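Local coordinates for NO-binding heme-dependent sensor protein (PDB 4U9B), which senses nitric oxide through a bound heme as a member of the H-NOX family, captured here in the ferrous NO-ligated state, at residues 12-16 with 17-21; 23-26 with 27-31; 90-93 with 94-98; 102-105 with 106-110. One frame throughout, in Å; residues are numbered along the deposited sequence.

The four contacts form two groups. Contacts 1 and 2 are successive steps of the N-terminal helices, with centres about 13 Å apart, and they meet where Val-13 CG1 packs on Leu-25 CD1 at 3.8 Å. Both lie away from the heme, nitric oxide and zinc sites. Contacts 3 and 4 line the heme pocket and both touch the porphyrin. Their centres lie about 16 Å apart, and they are joined by probable backbone hydrogen bonds, from Ile-102 N to Gly-97 O and from His-103 N to Ile-98 O. Ile-98 of contact 3 and Ile-102 of contact 4 also touch the nitric oxide. The centres of contacts 2 and 3 are about 36 Å apart, on opposite sides of the molecule's centre.

Contact 1: residues 12-16 with 17-21; sequences MVVAQ and CGMSV
Val-13 and Val-14 on one side, Cys-17 and Gly-18 on the other, build the sharp turn at which helix 3-17 ends and helix 19-29 begins. Val-13 comes first. Its carbonyl oxygen takes the main-chain N-H of Cys-17 at 2.6 Å from N to O, a short bond, and a weak, longer one from Gly-18 N. The side chain of Val-13 works across the turn: with CG1 anti to the backbone N (chi1 173°), that methyl reaches Val-21 CG1 at 4.1 Å on the next helix, and Trp-22 and Leu-25 also pack on this valine. At Val-14 the carbonyl oxygen is met by Gly-18 N at 2.8 Å, the donor standing above the carbonyl plane and not on a lone pair. Gly-18, with a phi of 96°, is where the chain leaves the helix; such a positive phi is one that glycine readily adopts, and the residue then serves as N-cap of the second helix. Val-14 and Met-19 run in parallel, Val-14 CG2 meeting the CE methyl of Met-19 at 3.8 Å, and the methionine chain is folded at its second and third torsions. Trp-22 touches Val-14 as well. Gln-16 ends the segment on the exposed side, its CG methylene lying 3.9 Å from Cys-17 SG.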
loop_
_atom_site.group_PDB
_atom_site.type_symbol
_atom_site.label_atom_id
_atom_site.label_comp_id
_atom_site.label_asym_id
_atom_site.label_seq_id
_atom_site.Cartn_x
_atom_site.Cartn_y
_atom_site.Cartn_z
ATOM N N MET A 12 -3.879 -10.593 6.738
ATOM C CA MET A 12 -4.351 -9.630 7.724
ATOM C C MET A 12 -5.742 -10.001 8.239
ATOM O O MET A 12 -5.963 -10.069 9.449
ATOM C CB MET A 12 -4.361 -8.224 7.122
ATOM C CG MET A 12 -4.581 -7.124 8.141
ATOM S SD MET A 12 -4.464 -5.472 7.432
ATOM C CE MET A 12 -4.410 -4.481 8.924
ATOM N N VAL A 13 -6.669 -10.249 7.318
ATOM C CA VAL A 13 -8.048 -10.579 7.675
ATOM C C VAL A 13 -8.114 -11.888 8.459
ATOM O O VAL A 13 -8.722 -11.947 9.528
ATOM C CB VAL A 13 -8.943 -10.682 6.419
ATOM C CG1 VAL A 13 -10.346 -11.189 6.778
ATOM C CG2 VAL A 13 -9.028 -9.332 5.719
ATOM N N VAL A 14 -7.491 -12.933 7.920
ATOM C CA VAL A 14 -7.480 -14.244 8.568
ATOM C C VAL A 14 -6.892 -14.157 9.976
ATOM O O VAL A 14 -7.427 -14.743 10.917
ATOM C CB VAL A 14 -6.675 -15.277 7.741
ATOM C CG1 VAL A 14 -6.472 -16.577 8.521
ATOM C CG2 VAL A 14 -7.377 -15.564 6.422
ATOM N N ALA A 15 -5.793 -13.423 10.114
ATOM C CA ALA A 15 -5.124 -13.282 11.401
ATOM C C ALA A 15 -5.981 -12.511 12.401
ATOM O O ALA A 15 -5.873 -12.719 13.610
ATOM C CB ALA A 15 -3.781 -12.591 11.221
ATOM N N GLN A 16 -6.833 -11.627 11.892
ATOM C CA GLN A 16 -7.610 -10.728 12.741
ATOM C C GLN A 16 -9.056 -11.186 12.926
ATOM O O GLN A 16 -9.698 -10.826 13.914
ATOM C CB GLN A 16 -7.591 -9.312 12.151
ATOM C CG GLN A 16 -8.390 -8.285 12.945
ATOM C CD GLN A 16 -7.960 -8.207 14.395
ATOM O OE1 GLN A 16 -6.776 -8.050 14.695
ATOM N NE2 GLN A 16 -8.921 -8.324 15.306
ATOM N N CYS A 17 -9.562 -11.980 11.987
ATOM C CA CYS A 17 -10.983 -12.326 11.970
ATOM C C CYS A 17 -11.248 -13.811 11.716
ATOM O O CYS A 17 -12.365 -14.287 11.924
ATOM C CB CYS A 17 -11.700 -11.491 10.907
ATOM S SG CYS A 17 -11.433 -9.705 11.060
ATOM N N GLY A 18 -10.230 -14.537 11.261
ATOM C CA GLY A 18 -10.362 -15.962 11.012
ATOM C C GLY A 18 -10.672 -16.267 9.563
ATOM O O GLY A 18 -11.127 -15.401 8.816
ATOM N N MET A 19 -10.424 -17.511 9.167
ATOM C CA MET A 19 -10.567 -17.916 7.776
ATOM C C MET A 19 -12.031 -17.859 7.302
ATOM O O MET A 19 -12.285 -17.521 6.143
ATOM C CB MET A 19 -9.965 -19.324 7.592
ATOM C CG MET A 19 -10.001 -19.895 6.173
ATOM S SD MET A 19 -9.165 -18.928 4.916
ATOM C CE MET A 19 -7.478 -19.247 5.369
ATOM N N SER A 20 -12.986 -18.180 8.180
ATOM C CA SER A 20 -14.402 -18.175 7.804
ATOM C C SER A 20 -14.842 -16.780 7.365
ATOM O O SER A 20 -15.597 -16.624 6.401
ATOM C CB SER A 20 -15.291 -18.681 8.965
ATOM O OG SER A 20 -15.273 -17.815 10.088
ATOM N N VAL A 21 -14.365 -15.768 8.076
ATOM C CA VAL A 21 -14.621 -14.381 7.707
ATOM C C VAL A 21 -14.031 -14.045 6.338
ATOM O O VAL A 21 -14.685 -13.409 5.510
ATOM C CB VAL A 21 -14.049 -13.424 8.768
ATOM C CG1 VAL A 21 -14.066 -11.982 8.276
ATOM C CG2 VAL A 21 -14.833 -13.564 10.063
#

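Contact 2: residues 23-26 with 27-31; sequences NELL and EKHAP
A CG set beside the backbone N (chi1 -56°) and a chi2 of -65° bring the imidazole of His-29 back over the preceding turn, so that CD2 stands 3.1 Å from Leu-25 O. The approach to that oxygen is oblique to the ring. Leu-25 CD2 lies 4.1 Å from His-29 CD2, and Lys-28 CB rests over one ring face, offset toward its rim. Lys-28 itself runs alongside Glu-24, but their charged ends stay apart, OE2 of Glu-24 and NZ of Lys-28 being separated by 5.2 Å. The ammonium group instead pairs with Asp-53, and the same carboxylate oxygen accepts from His-29 NE2; this bond probably holds the ring's rotation, while Asp-53 probably offsets the charge of Lys-28.

Regular helical bonds run through the segment, and the last of them marks the C-terminal end of the helix: Ala-30 N donates to Leu-26 O at 2.9 Å, just where Ala-30 leaves helical geometry. A water lies 2.9 Å from Leu-26 O and also close to Pro-31 O. Leu-26 CD2 and Ala-30 CB meet more loosely, with Tyr-36 of the following loop against both. The contact thus closes helix 19-29 and rests it on helix 44-58, through Leu-25 and Lys-28 at Asp-53, His-29 at Ser-49 and Asp-53, and Ala-30 at Glu-46.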
loop_
_atom_site.group_PDB
_atom_site.type_symbol
_atom_site.label_atom_id
_atom_site.label_comp_id
_atom_site.label_asym_id
_atom_site.label_seq_id
_atom_site.Cartn_x
_atom_site.Cartn_y
_atom_site.Cartn_z
ATOM N N ASN A 23 -13.351 -16.188 3.920
ATOM C CA ASN A 23 -14.104 -16.905 2.907
ATOM C C ASN A 23 -15.483 -16.284 2.700
ATOM O O ASN A 23 -15.976 -16.242 1.573
ATOM C CB ASN A 23 -14.219 -18.387 3.274
ATOM C CG ASN A 23 -12.951 -19.160 2.984
ATOM O OD1 ASN A 23 -12.213 -18.845 2.050
ATOM N ND2 ASN A 23 -12.696 -20.191 3.779
ATOM N N GLU A 24 -16.092 -15.776 3.769
ATOM C CA GLU A 24 -17.367 -15.073 3.635
ATOM C C GLU A 24 -17.194 -13.858 2.733
ATOM O O GLU A 24 -17.997 -13.621 1.832
ATOM C CB GLU A 24 -17.917 -14.627 4.994
ATOM C CG GLU A 24 -19.279 -13.932 4.886
ATOM C CD GLU A 24 -19.699 -13.236 6.165
ATOM O OE1 GLU A 24 -18.954 -13.306 7.165
ATOM O OE2 GLU A 24 -20.781 -12.609 6.165
ATOM N N LEU A 25 -16.137 -13.088 2.985
ATOM C CA LEU A 25 -15.840 -11.909 2.186
ATOM C C LEU A 25 -15.647 -12.260 0.713
ATOM O O LEU A 25 -16.072 -11.515 -0.166
ATOM C CB LEU A 25 -14.593 -11.204 2.727
ATOM C CG LEU A 25 -14.776 -10.510 4.082
ATOM C CD1 LEU A 25 -13.432 -10.220 4.730
ATOM C CD2 LEU A 25 -15.580 -9.228 3.920
ATOM N N LEU A 26 -15.007 -13.392 0.440
ATOM C CA LEU A 26 -14.808 -13.821 -0.941
ATOM C C LEU A 26 -16.122 -14.265 -1.583
ATOM O O LEU A 26 -16.360 -13.987 -2.758
ATOM C CB LEU A 26 -13.774 -14.951 -1.017
ATOM C CG LEU A 26 -12.312 -14.582 -0.741
ATOM C CD1 LEU A 26 -11.382 -15.672 -1.267
ATOM C CD2 LEU A 26 -11.932 -13.239 -1.344
ATOM N N GLU A 27 -16.974 -14.942 -0.818
ATOM C CA GLU A 27 -18.292 -15.335 -1.318
ATOM C C GLU A 27 -19.101 -14.108 -1.714
ATOM O O GLU A 27 -19.760 -14.092 -2.754
ATOM C CB GLU A 27 -19.065 -16.136 -0.268
ATOM C CG GLU A 27 -18.558 -17.550 -0.039
ATOM C CD GLU A 27 -19.340 -18.280 1.039
ATOM O OE1 GLU A 27 -20.497 -17.891 1.306
ATOM O OE2 GLU A 27 -18.797 -19.240 1.623
ATOM N N LYS A 28 -19.034 -13.076 -0.881
ATOM C CA LYS A 28 -19.819 -11.870 -1.096
ATOM C C LYS A 28 -19.301 -11.014 -2.243
ATOM O O LYS A 28 -20.088 -10.429 -2.983
ATOM C CB LYS A 28 -19.844 -11.018 0.174
ATOM C CG LYS A 28 -20.670 -11.586 1.310
ATOM C CD LYS A 28 -20.738 -10.618 2.486
ATOM C CE LYS A 28 -21.559 -9.374 2.158
ATOM N NZ LYS A 28 -21.547 -8.376 3.268
ATOM N N HIS A 29 -17.978 -10.941 -2.386
ATOM C CA HIS A 29 -17.364 -9.892 -3.198
ATOM C C HIS A 29 -16.526 -10.378 -4.385
ATOM O O HIS A 29 -16.125 -9.567 -5.220
ATOM C CB HIS A 29 -16.499 -9.014 -2.291
ATOM C CG HIS A 29 -17.252 -8.432 -1.137
ATOM N ND1 HIS A 29 -18.271 -7.521 -1.302
ATOM C CD2 HIS A 29 -17.149 -8.643 0.197
ATOM C CE1 HIS A 29 -18.761 -7.191 -0.119
ATOM N NE2 HIS A 29 -18.095 -7.858 0.806
ATOM N N ALA A 30 -16.267 -11.681 -4.466
ATOM C CA ALA A 30 -15.478 -12.229 -5.573
ATOM C C ALA A 30 -16.248 -13.309 -6.332
ATOM O O ALA A 30 -17.117 -13.962 -5.759
ATOM C CB ALA A 30 -14.165 -12.790 -5.058
ATOM N N PRO A 31 -15.920 -13.505 -7.627
ATOM C CA PRO A 31 -16.532 -14.570 -8.434
ATOM C C PRO A 31 -16.403 -15.947 -7.772
ATOM O O PRO A 31 -15.581 -16.128 -6.877
ATOM C CB PRO A 31 -15.744 -14.514 -9.737
ATOM C CG PRO A 31 -15.315 -13.106 -9.846
ATOM C CD PRO A 31 -15.012 -12.670 -8.436
HETATM O O HOH W 1 -15.585 -16.238 -4.345
#

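Contact 3: residues 90-93 with 94-98; sequences DFTS and LVMGI. With HEM (protoporphyrin IX containing Fe), chain B.
Phe-91 and Val-95 make the tight half of this helical turn. The CG2 methyl of Val-95 sits over one face of the phenyl ring, 3.8 Å from the Phe-91 centroid and only 18° off the normal, a CH-pi contact, and it comes within 3.6 Å of CZ. With CG anti to the backbone N (chi1 175°), the ring projects out from the side of the helix, where the valine methyl can cover it. Both side chains are buried: Ile-176 of strand 172-179 touches each, and helix 139-152 adds Ala-149 and Ala-150 on the ring and Leu-146 on the valine.

The short helix 91-96 is opened by an N-cap: Asp-90 OD1 receives the amide N of Ser-93 at 2.8 Å, nearly along the C-O axis. OG of the same serine is also near OD1, at a separation too short to be taken literally. Main-chain bonds then continue, Val-95 N donating to Phe-91 O.

The looser flank, only partly exposed, is Thr-92, Ser-93 and Met-96; Ile-128 of strand 128-133 still touches Thr-92 and Met-96. Here Thr-92 CG2 merely runs beside Met-96 CG at 4.1 Å. On the heme side, Leu-94 CD2 and Ile-98 CD1 both press on the porphyrin vinyl carbon CAB, at 3.7 Å and 3.6 Å, and Ile-98 touches the bound nitric oxide too.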
loop_
_atom_site.group_PDB
_atom_site.type_symbol
_atom_site.label_atom_id
_atom_site.label_comp_id
_atom_site.label_asym_id
_atom_site.label_seq_id
_atom_site.Cartn_x
_atom_site.Cartn_y
_atom_site.Cartn_z
ATOM N N ASP A 90 18.601 2.800 4.093
ATOM C CA ASP A 90 17.838 3.622 5.027
ATOM C C ASP A 90 16.490 4.043 4.452
ATOM O O ASP A 90 16.209 3.834 3.271
ATOM C CB ASP A 90 18.649 4.860 5.421
ATOM C CG ASP A 90 19.181 5.619 4.221
ATOM O OD1 ASP A 90 18.381 5.988 3.337
ATOM O OD2 ASP A 90 20.408 5.845 4.158
ATOM N N PHE A 91 15.669 4.644 5.307
ATOM C CA PHE A 91 14.312 5.042 4.946
ATOM C C PHE A 91 14.280 6.014 3.769
ATOM O O PHE A 91 13.516 5.822 2.824
ATOM C CB PHE A 91 13.620 5.664 6.160
ATOM C CG PHE A 91 12.249 6.209 5.872
ATOM C CD1 PHE A 91 11.157 5.362 5.778
ATOM C CD2 PHE A 91 12.050 7.570 5.714
ATOM C CE1 PHE A 91 9.894 5.863 5.518
ATOM C CE2 PHE A 91 10.789 8.078 5.458
ATOM C CZ PHE A 91 9.710 7.222 5.358
ATOM N N THR A 92 15.113 7.050 3.821
ATOM C CA THR A 92 15.119 8.072 2.776
ATOM C C THR A 92 15.464 7.474 1.415
ATOM O O THR A 92 14.865 7.838 0.401
ATOM C CB THR A 92 16.115 9.202 3.098
ATOM O OG1 THR A 92 15.739 9.839 4.325
ATOM C CG2 THR A 92 16.139 10.246 1.985
ATOM N N SER A 93 16.432 6.561 1.399
ATOM C CA SER A 93 16.856 5.911 0.163
ATOM C C SER A 93 15.707 5.128 -0.464
ATOM O O SER A 93 15.508 5.169 -1.678
ATOM C CB SER A 93 18.042 4.977 0.422
ATOM O OG SER A 93 19.068 5.637 1.142
ATOM N N LEU A 94 14.953 4.418 0.371
ATOM C CA LEU A 94 13.823 3.621 -0.103
ATOM C C LEU A 94 12.766 4.510 -0.745
ATOM O O LEU A 94 12.343 4.264 -1.873
ATOM C CB LEU A 94 13.208 2.816 1.046
ATOM C CG LEU A 94 12.150 1.770 0.664
ATOM C CD1 LEU A 94 12.124 0.650 1.693
ATOM C CD2 LEU A 94 10.752 2.379 0.531
ATOM N N VAL A 95 12.340 5.541 -0.020
ATOM C CA VAL A 95 11.279 6.425 -0.492
ATOM C C VAL A 95 11.673 7.124 -1.789
ATOM O O VAL A 95 10.881 7.206 -2.729
ATOM C CB VAL A 95 10.923 7.487 0.567
ATOM C CG1 VAL A 95 9.837 8.427 0.048
ATOM C CG2 VAL A 95 10.463 6.813 1.851
ATOM N N MET A 96 12.897 7.636 -1.833
ATOM C CA MET A 96 13.394 8.300 -3.030
ATOM C C MET A 96 13.620 7.302 -4.164
ATOM O O MET A 96 13.794 7.695 -5.318
ATOM C CB MET A 96 14.689 9.050 -2.713
ATOM C CG MET A 96 14.492 10.227 -1.772
ATOM S SD MET A 96 13.416 11.500 -2.465
ATOM C CE MET A 96 14.440 12.103 -3.806
ATOM N N GLY A 97 13.603 6.015 -3.828
ATOM C CA GLY A 97 13.810 4.961 -4.807
ATOM C C GLY A 97 12.535 4.289 -5.282
ATOM O O GLY A 97 12.594 3.357 -6.085
ATOM N N ILE A 98 11.384 4.744 -4.798
ATOM C CA ILE A 98 10.115 4.161 -5.225
ATOM C C ILE A 98 9.933 4.363 -6.727
ATOM O O ILE A 98 9.554 3.437 -7.446
ATOM C CB ILE A 98 8.906 4.773 -4.470
ATOM C CG1 ILE A 98 8.988 4.449 -2.974
ATOM C CG2 ILE A 98 7.588 4.243 -5.042
ATOM C CD1 ILE A 98 7.952 5.175 -2.120
HETATM C CHA HEM B . 1.086 -1.234 -5.323
HETATM C CHB HEM B . 2.969 2.519 -2.917
HETATM C CHC HEM B . 6.760 -0.164 -1.607
HETATM C CHD HEM B . 5.461 -3.429 -4.948
HETATM C C1A HEM B . 1.195 -0.057 -4.626
HETATM C C2A HEM B . 0.104 0.812 -4.230
HETATM C C3A HEM B . 0.634 1.843 -3.564
HETATM C C4A HEM B . 2.068 1.667 -3.515
HETATM C CMA HEM B . -0.123 3.029 -2.940
HETATM C CAA HEM B . -1.398 0.588 -4.523
HETATM C CBA HEM B . -1.699 0.770 -6.013
HETATM C CGA HEM B . -1.994 2.205 -6.391
HETATM O O1A HEM B . -2.282 2.455 -7.594
HETATM O O2A HEM B . -1.949 3.110 -5.516
HETATM C C1B HEM B . 4.128 2.117 -2.302
HETATM C C2B HEM B . 4.884 2.881 -1.335
HETATM C C3B HEM B . 5.951 2.142 -0.976
HETATM C C4B HEM B . 5.871 0.883 -1.695
HETATM C CMB HEM B . 4.464 4.301 -0.893
HETATM C CAB HEM B . 7.087 2.445 0.030
HETATM C CBB HEM B . 6.997 3.364 0.997
HETATM C C1C HEM B . 6.748 -1.291 -2.404
HETATM C C2C HEM B . 7.718 -2.361 -2.363
HETATM C C3C HEM B . 7.390 -3.274 -3.285
HETATM C C4C HEM B . 6.175 -2.810 -3.944
HETATM C CMC HEM B . 8.928 -2.409 -1.406
HETATM C CAC HEM B . 8.200 -4.574 -3.527
HETATM C CBC HEM B . 8.033 -5.358 -4.597
HETATM C C1D HEM B . 4.142 -3.196 -5.272
HETATM C C2D HEM B . 3.313 -4.118 -6.012
HETATM C C3D HEM B . 1.952 -3.436 -6.129
HETATM C C4D HEM B . 2.089 -2.168 -5.453
HETATM C CMD HEM B . 3.708 -5.504 -6.557
HETATM C CAD HEM B . 0.690 -3.980 -6.817
HETATM C CBD HEM B . 0.664 -3.559 -8.284
HETATM C CGD HEM B . -0.588 -4.102 -8.920
HETATM O O1D HEM B . -1.539 -4.416 -8.164
HETATM O O2D HEM B . -0.640 -4.220 -10.175
HETATM N NA HEM B . 2.380 0.493 -4.165
HETATM N NB HEM B . 4.752 0.906 -2.496
HETATM N NC HEM B . 5.820 -1.598 -3.382
HETATM N ND HEM B . 3.390 -2.063 -4.962
HETATM FE FE HEM B . 4.167 -0.476 -3.918
#

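Contact 4: residues 102-105 with 106-110; sequences IHLE and VNKLY. With HEM (protoporphyrin IX containing Fe), chain B.
Glu-105 and Lys-108 form a salt bridge one turn apart: NZ meets OE1 at 2.8 Å on the syn side of the carboxylate, with a weaker reach to OE2. Bending the glutamate at chi2 (-56°) swings its carboxylate alongside the lysine, and its other oxygen is taken by Lys-87, so two cations grip the one buried acid and probably keep it ionised. The second polar cluster surrounds His-103 O, which accepts both the backbone N-H of Asn-107 and its side-chain ND2, at 3.1 Å and 2.9 Å, from opposite faces of the carbonyl plane. That same ND2 stands 3.2 Å above the imidazole of His-103, toward the ring's rim, the amide and ring planes being 42° apart. Leu-115 also touches both residues.

Farther out the contact turns apolar. The side chains of Leu-104 and Lys-108 cross, CG to CD 3.8 Å, while on the heme side Ile-102 CG2 and Val-106 CG2 meet at 4.0 Å. Val-106 CG2 then presses on the heme meso carbon CHD at 3.4 Å, and Tyr-110 takes the methyl CMD over one ring face. Ile-102 also touches the nitric oxide.

His-103 is the axial iron ligand in another structure of this protein. Here His-103 NE2 is 10.4 Å from the iron atom FE of HEM; the ring, no longer on the iron, lies against Asn-107, consistent with the five-coordinate NO state produced by iron-histidine cleavage.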
loop_
_atom_site.group_PDB
_atom_site.type_symbol
_atom_site.label_atom_id
_atom_site.label_comp_id
_atom_site.label_asym_id
_atom_site.label_seq_id
_atom_site.Cartn_x
_atom_site.Cartn_y
_atom_site.Cartn_z
ATOM N N ILE A 102 11.955 0.715 -7.198
ATOM C CA ILE A 102 10.805 -0.151 -6.940
ATOM C C ILE A 102 10.001 -0.378 -8.215
ATOM O O ILE A 102 9.676 -1.517 -8.552
ATOM C CB ILE A 102 9.868 0.432 -5.860
ATOM C CG1 ILE A 102 10.618 0.652 -4.540
ATOM C CG2 ILE A 102 8.658 -0.486 -5.644
ATOM C CD1 ILE A 102 10.985 -0.606 -3.804
ATOM N N HIS A 103 9.681 0.707 -8.917
ATOM C CA HIS A 103 8.898 0.635 -10.150
ATOM C C HIS A 103 9.540 -0.338 -11.135
ATOM O O HIS A 103 8.860 -1.185 -11.719
ATOM C CB HIS A 103 8.773 2.025 -10.780
ATOM C CG HIS A 103 7.727 2.120 -11.851
ATOM N ND1 HIS A 103 6.424 2.479 -11.585
ATOM C CD2 HIS A 103 7.799 1.916 -13.188
ATOM C CE1 HIS A 103 5.733 2.485 -12.713
ATOM N NE2 HIS A 103 6.542 2.147 -13.698
ATOM N N LEU A 104 10.855 -0.222 -11.298
ATOM C CA LEU A 104 11.596 -1.089 -12.204
ATOM C C LEU A 104 11.513 -2.550 -11.793
ATOM O O LEU A 104 11.190 -3.415 -12.609
ATOM C CB LEU A 104 13.069 -0.671 -12.266
ATOM C CG LEU A 104 13.939 -1.570 -13.151
ATOM C CD1 LEU A 104 13.587 -1.364 -14.609
ATOM C CD2 LEU A 104 15.407 -1.324 -12.911
ATOM N N GLU A 105 11.833 -2.827 -10.534
ATOM C CA GLU A 105 11.905 -4.205 -10.064
ATOM C C GLU A 105 10.536 -4.878 -10.091
ATOM O O GLU A 105 10.440 -6.080 -10.332
ATOM C CB GLU A 105 12.497 -4.261 -8.652
ATOM C CG GLU A 105 13.926 -3.720 -8.539
ATOM C CD GLU A 105 14.909 -4.414 -9.471
ATOM O OE1 GLU A 105 14.680 -5.588 -9.824
ATOM O OE2 GLU A 105 15.915 -3.777 -9.850
ATOM N N VAL A 106 9.477 -4.112 -9.849
ATOM C CA VAL A 106 8.127 -4.667 -9.921
ATOM C C VAL A 106 7.778 -5.015 -11.363
ATOM O O VAL A 106 7.158 -6.039 -11.623
ATOM C CB VAL A 106 7.069 -3.696 -9.353
ATOM C CG1 VAL A 106 5.648 -4.194 -9.649
ATOM C CG2 VAL A 106 7.260 -3.528 -7.852
ATOM N N ASN A 107 8.170 -4.161 -12.303
ATOM C CA ASN A 107 7.875 -4.415 -13.709
ATOM C C ASN A 107 8.715 -5.555 -14.273
ATOM O O ASN A 107 8.345 -6.177 -15.274
ATOM C CB ASN A 107 8.085 -3.146 -14.535
ATOM C CG ASN A 107 6.839 -2.282 -14.589
ATOM O OD1 ASN A 107 5.919 -2.551 -15.361
ATOM N ND2 ASN A 107 6.799 -1.244 -13.764
ATOM N N LYS A 108 9.843 -5.830 -13.627
ATOM C CA LYS A 108 10.668 -6.974 -13.991
ATOM C C LYS A 108 10.059 -8.272 -13.467
ATOM O O LYS A 108 10.159 -9.318 -14.108
ATOM C CB LYS A 108 12.092 -6.806 -13.450
ATOM C CG LYS A 108 12.957 -5.855 -14.265
ATOM C CD LYS A 108 14.186 -5.373 -13.489
ATOM C CE LYS A 108 15.037 -6.520 -12.965
ATOM N NZ LYS A 108 16.206 -6.026 -12.184
ATOM N N LEU A 109 9.417 -8.194 -12.303
ATOM C CA LEU A 109 8.911 -9.385 -11.620
ATOM C C LEU A 109 7.452 -9.711 -11.938
ATOM O O LEU A 109 7.006 -10.839 -11.715
ATOM C CB LEU A 109 9.062 -9.219 -10.110
ATOM C CG LEU A 109 10.485 -9.180 -9.558
ATOM C CD1 LEU A 109 10.462 -8.677 -8.125
ATOM C CD2 LEU A 109 11.130 -10.552 -9.629
ATOM N N TYR A 110 6.715 -8.729 -12.448
ATOM C CA TYR A 110 5.281 -8.885 -12.694
ATOM C C TYR A 110 4.917 -8.530 -14.130
ATOM O O TYR A 110 5.527 -7.649 -14.740
ATOM C CB TYR A 110 4.470 -8.010 -11.730
ATOM C CG TYR A 110 4.536 -8.459 -10.287
ATOM C CD1 TYR A 110 5.559 -8.033 -9.451
ATOM C CD2 TYR A 110 3.572 -9.309 -9.761
ATOM C CE1 TYR A 110 5.623 -8.442 -8.132
ATOM C CE2 TYR A 110 3.625 -9.722 -8.445
ATOM C CZ TYR A 110 4.655 -9.288 -7.635
ATOM O OH TYR A 110 4.713 -9.701 -6.325
HETATM C CHA HEM B . 1.086 -1.234 -5.323
HETATM C CHB HEM B . 2.969 2.519 -2.917
HETATM C CHC HEM B . 6.760 -0.164 -1.607
HETATM C CHD HEM B . 5.461 -3.429 -4.948
HETATM C C1A HEM B . 1.195 -0.057 -4.626
HETATM C C2A HEM B . 0.104 0.812 -4.230
HETATM C C3A HEM B . 0.634 1.843 -3.564
HETATM C C4A HEM B . 2.068 1.667 -3.515
HETATM C CMA HEM B . -0.123 3.029 -2.940
HETATM C CAA HEM B . -1.398 0.588 -4.523
HETATM C CBA HEM B . -1.699 0.770 -6.013
HETATM C CGA HEM B . -1.994 2.205 -6.391
HETATM O O1A HEM B . -2.282 2.455 -7.594
HETATM O O2A HEM B . -1.949 3.110 -5.516
HETATM C C1B HEM B . 4.128 2.117 -2.302
HETATM C C2B HEM B . 4.884 2.881 -1.335
HETATM C C3B HEM B . 5.951 2.142 -0.976
HETATM C C4B HEM B . 5.871 0.883 -1.695
HETATM C CMB HEM B . 4.464 4.301 -0.893
HETATM C CAB HEM B . 7.087 2.445 0.030
HETATM C CBB HEM B . 6.997 3.364 0.997
HETATM C C1C HEM B . 6.748 -1.291 -2.404
HETATM C C2C HEM B . 7.718 -2.361 -2.363
HETATM C C3C HEM B . 7.390 -3.274 -3.285
HETATM C C4C HEM B . 6.175 -2.810 -3.944
HETATM C CMC HEM B . 8.928 -2.409 -1.406
HETATM C CAC HEM B . 8.200 -4.574 -3.527
HETATM C CBC HEM B . 8.033 -5.358 -4.597
HETATM C C1D HEM B . 4.142 -3.196 -5.272
HETATM C C2D HEM B . 3.313 -4.118 -6.012
HETATM C C3D HEM B . 1.952 -3.436 -6.129
HETATM C C4D HEM B . 2.089 -2.168 -5.453
HETATM C CMD HEM B . 3.708 -5.504 -6.557
HETATM C CAD HEM B . 0.690 -3.980 -6.817
HETATM C CBD HEM B . 0.664 -3.559 -8.284
HETATM C CGD HEM B . -0.588 -4.102 -8.920
HETATM O O1D HEM B . -1.539 -4.416 -8.164
HETATM O O2D HEM B . -0.640 -4.220 -10.175
HETATM N NA HEM B . 2.380 0.493 -4.165
HETATM N NB HEM B . 4.752 0.906 -2.496
HETATM N NC HEM B . 5.820 -1.598 -3.382
HETATM N ND HEM B . 3.390 -2.063 -4.962
HETATM FE FE HEM B . 4.167 -0.476 -3.918
#